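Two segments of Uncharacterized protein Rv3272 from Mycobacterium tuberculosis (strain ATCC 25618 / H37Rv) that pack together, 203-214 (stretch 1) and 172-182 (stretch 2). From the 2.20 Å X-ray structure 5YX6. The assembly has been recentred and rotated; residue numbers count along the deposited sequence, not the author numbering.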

# COMPACT_ATOMS: atom_id res chain seq x y z
N GLN A 203 -10.70 11.69 6.00
CA GLN A 203 -9.78 12.30 5.03
C GLN A 203 -8.52 11.47 4.86
O GLN A 203 -7.91 11.03 5.84
CB GLN A 203 -9.43 13.74 5.44
CG GLN A 203 -10.61 14.70 5.36
CD GLN A 203 -10.27 16.11 5.83
OE1 GLN A 203 -10.30 16.41 7.02
NE2 GLN A 203 -9.96 16.99 4.88
N VAL A 204 -8.16 11.22 3.61
CA VAL A 204 -6.95 10.46 3.28
C VAL A 204 -6.15 11.21 2.23
O VAL A 204 -6.67 11.56 1.17
CB VAL A 204 -7.29 9.05 2.76
CG1 VAL A 204 -6.03 8.33 2.30
CG2 VAL A 204 -8.01 8.25 3.81
N ALA A 205 -4.88 11.50 2.53
CA ALA A 205 -3.98 12.15 1.57
C ALA A 205 -2.98 11.15 0.99
O ALA A 205 -2.37 10.37 1.73
CB ALA A 205 -3.27 13.31 2.21
N MET A 206 -2.83 11.16 -0.33
CA MET A 206 -1.88 10.26 -1.00
C MET A 206 -0.47 10.50 -0.47
O MET A 206 0.31 9.56 -0.28
CB MET A 206 -1.93 10.45 -2.51
CG MET A 206 -3.08 9.72 -3.21
SD MET A 206 -3.31 10.26 -4.93
CE MET A 206 -1.74 9.80 -5.66
N TYR A 207 -0.15 11.76 -0.23
CA TYR A 207 1.15 12.10 0.33
C TYR A 207 1.37 11.42 1.68
O TYR A 207 2.44 10.86 1.92
CB TYR A 207 1.27 13.61 0.47
CG TYR A 207 2.60 14.08 1.01
CD1 TYR A 207 3.72 14.13 0.19
CD2 TYR A 207 2.73 14.52 2.32
CE1 TYR A 207 4.94 14.58 0.66
CE2 TYR A 207 3.94 14.97 2.80
CZ TYR A 207 5.04 15.00 1.97
OH TYR A 207 6.24 15.45 2.45
N ASP A 208 0.35 11.47 2.54
CA ASP A 208 0.43 10.86 3.87
C ASP A 208 0.64 9.36 3.77
O ASP A 208 1.40 8.78 4.54
CB ASP A 208 -0.82 11.18 4.69
CG ASP A 208 -0.94 12.65 5.05
OD1 ASP A 208 0.02 13.40 4.75
OD2 ASP A 208 -1.98 13.06 5.62
N VAL A 209 -0.03 8.73 2.81
CA VAL A 209 0.14 7.31 2.57
C VAL A 209 1.57 6.99 2.13
O VAL A 209 2.17 6.03 2.61
CB VAL A 209 -0.85 6.80 1.53
CG1 VAL A 209 -0.59 5.32 1.25
CG2 VAL A 209 -2.29 7.02 2.02
N ALA A 210 2.11 7.81 1.23
CA ALA A 210 3.45 7.60 0.69
C ALA A 210 4.50 7.74 1.78
O ALA A 210 5.41 6.91 1.88
CB ALA A 210 3.74 8.57 -0.43
N VAL A 211 4.35 8.77 2.60
CA VAL A 211 5.22 8.97 3.76
C VAL A 211 5.13 7.73 4.66
O VAL A 211 6.15 7.19 5.09
CB VAL A 211 4.83 10.25 4.55
CG1 VAL A 211 5.39 10.22 5.96
CG2 VAL A 211 5.29 11.51 3.81
N GLY A 212 3.91 7.27 4.89
CA GLY A 212 3.68 6.09 5.70
C GLY A 212 4.38 4.85 5.19
O GLY A 212 4.92 4.08 5.97
N LEU A 213 4.37 4.65 3.88
CA LEU A 213 5.05 3.50 3.28
C LEU A 213 6.56 3.50 3.51
O LEU A 213 7.19 2.45 3.51
CB LEU A 213 4.74 3.42 1.78
CG LEU A 213 3.27 3.15 1.43
CD1 LEU A 213 3.07 3.21 -0.08
CD2 LEU A 213 2.79 1.80 1.99
N GLN A 214 7.14 4.68 3.74
CA GLN A 214 8.57 4.84 3.94
C GLN A 214 8.92 5.17 5.39
O GLN A 214 10.01 5.67 5.68
CB GLN A 214 9.12 5.96 3.06
CG GLN A 214 8.66 5.99 1.63
CD GLN A 214 9.00 7.31 0.98
OE1 GLN A 214 10.10 7.49 0.44
NE2 GLN A 214 8.06 8.25 1.02
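Stretch 2 172-182: QLVDNASGHVL

No hydrogen bond joins the two stretches, and a polar side chain in the contact, Ser178, turns its hydroxyl back onto its own helix: Ser178 OG donates to Val174 O at 2.7 Å. With its proton engaged there, Ser178 OG packs against aliphatic carbon, 3.2 Å from Met206 CG and 3.7 Å from Val209 CG2.

Stretch 2 is helical from Leu173 through Leu182, with Gln172 at the N-cap position. It runs nearly antiparallel to strand 203-205 (166°, axes 8.9 Å apart at closest approach) but crosses helix 206-213 at 103°, with a closest axial approach of 9.2 Å. The C-terminal end of stretch 2 lies against the strand, where Val204 CG1 meets Val181 CG1 at 4.0 Å and Val204 CG2 meets Leu182 CD1 at 3.9 Å.

Further back along stretch 2, Ala177 CB lies 3.9 Å from both Val209 CG1 and Leu213 CD1, its small side chain receiving two larger ones. Leu213 CD1 also reaches Leu173 CD1 (4.1 Å), while Ala210 CB rests on Val174 CG2 (4.0 Å). The Met206 side chain (m, t, p) brings CE to 3.8 Å from Val174 CG1 and 3.2 Å from Asp175 OD1. The two stretches bury 527 Å² between them, both sides summed.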

# COMPACT_ATOMS: atom_id res chain seq x y z
N GLN A 172 2.18 1.99 -9.96
CA GLN A 172 1.47 3.06 -9.27
C GLN A 172 1.19 2.65 -7.83
O GLN A 172 0.03 2.38 -7.47
CB GLN A 172 0.16 3.41 -9.98
CG GLN A 172 0.32 4.11 -11.33
CD GLN A 172 0.92 3.21 -12.40
OE1 GLN A 172 0.27 2.27 -12.87
NE2 GLN A 172 2.17 3.47 -12.77
N LEU A 173 2.24 2.60 -7.02
CA LEU A 173 2.11 2.07 -5.68
C LEU A 173 1.35 3.03 -4.78
O LEU A 173 0.63 2.60 -3.89
CB LEU A 173 3.48 1.76 -5.08
CG LEU A 173 4.33 2.96 -4.65
CD1 LEU A 173 5.22 2.61 -3.48
CD2 LEU A 173 5.16 3.46 -5.82
N VAL A 174 1.50 4.32 -5.02
CA VAL A 174 0.88 5.31 -4.15
C VAL A 174 -0.63 5.36 -4.37
O VAL A 174 -1.40 5.47 -3.41
CB VAL A 174 1.51 6.70 -4.37
CG1 VAL A 174 0.71 7.77 -3.65
CG2 VAL A 174 2.94 6.70 -3.88
N ASP A 175 -1.05 5.27 -5.63
CA ASP A 175 -2.46 5.13 -5.98
C ASP A 175 -3.11 3.91 -5.34
O ASP A 175 -4.12 4.02 -4.66
CB ASP A 175 -2.62 5.02 -7.50
CG ASP A 175 -2.60 6.36 -8.20
OD1 ASP A 175 -2.63 7.39 -7.50
OD2 ASP A 175 -2.59 6.39 -9.45
N ASN A 176 -2.52 2.74 -5.57
CA ASN A 176 -3.16 1.52 -5.13
C ASN A 176 -3.13 1.40 -3.61
O ASN A 176 -4.13 0.99 -3.01
CB ASN A 176 -2.51 0.32 -5.81
CG ASN A 176 -2.77 0.30 -7.32
OD1 ASN A 176 -3.90 0.49 -7.78
ND2 ASN A 176 -1.71 0.10 -8.11
N ALA A 177 -2.04 1.81 -2.98
CA ALA A 177 -2.00 1.85 -1.52
C ALA A 177 -3.02 2.84 -0.96
O ALA A 177 -3.67 2.57 0.05
CB ALA A 177 -0.60 2.18 -1.02
N SER A 178 -3.17 3.99 -1.62
CA SER A 178 -4.11 5.01 -1.14
C SER A 178 -5.54 4.51 -1.21
O SER A 178 -6.33 4.77 -0.32
CB SER A 178 -3.98 6.31 -1.94
OG SER A 178 -2.75 6.96 -1.64
N GLY A 179 -5.86 3.78 -2.26
CA GLY A 179 -7.17 3.16 -2.39
C GLY A 179 -7.53 2.24 -1.24
O GLY A 179 -8.64 2.30 -0.72
N HIS A 180 -6.59 1.41 -0.82
CA HIS A 180 -6.85 0.49 0.29
C HIS A 180 -6.98 1.21 1.63
O HIS A 180 -7.75 0.77 2.49
CB HIS A 180 -5.77 -0.59 0.35
CG HIS A 180 -5.89 -1.61 -0.74
ND1 HIS A 180 -6.96 -2.47 -0.83
CD2 HIS A 180 -5.14 -1.83 -1.85
CE1 HIS A 180 -6.84 -3.22 -1.91
NE2 HIS A 180 -5.74 -2.84 -2.55
N VAL A 181 -6.23 2.30 1.81
CA VAL A 181 -6.28 3.05 3.06
C VAL A 181 -7.61 3.80 3.19
O VAL A 181 -8.22 3.83 4.26
CB VAL A 181 -5.12 4.06 3.17
CG1 VAL A 181 -5.31 4.94 4.39
CG2 VAL A 181 -3.79 3.33 3.26
N LEU A 182 -8.07 4.36 2.08
CA LEU A 182 -9.37 5.00 2.02
C LEU A 182 -10.49 4.01 2.34
O LEU A 182 -11.41 4.32 3.10
CB LEU A 182 -9.60 5.63 0.65
CG LEU A 182 -10.93 6.36 0.49
CD1 LEU A 182 -11.08 7.49 1.51
CD2 LEU A 182 -11.04 6.91 -0.92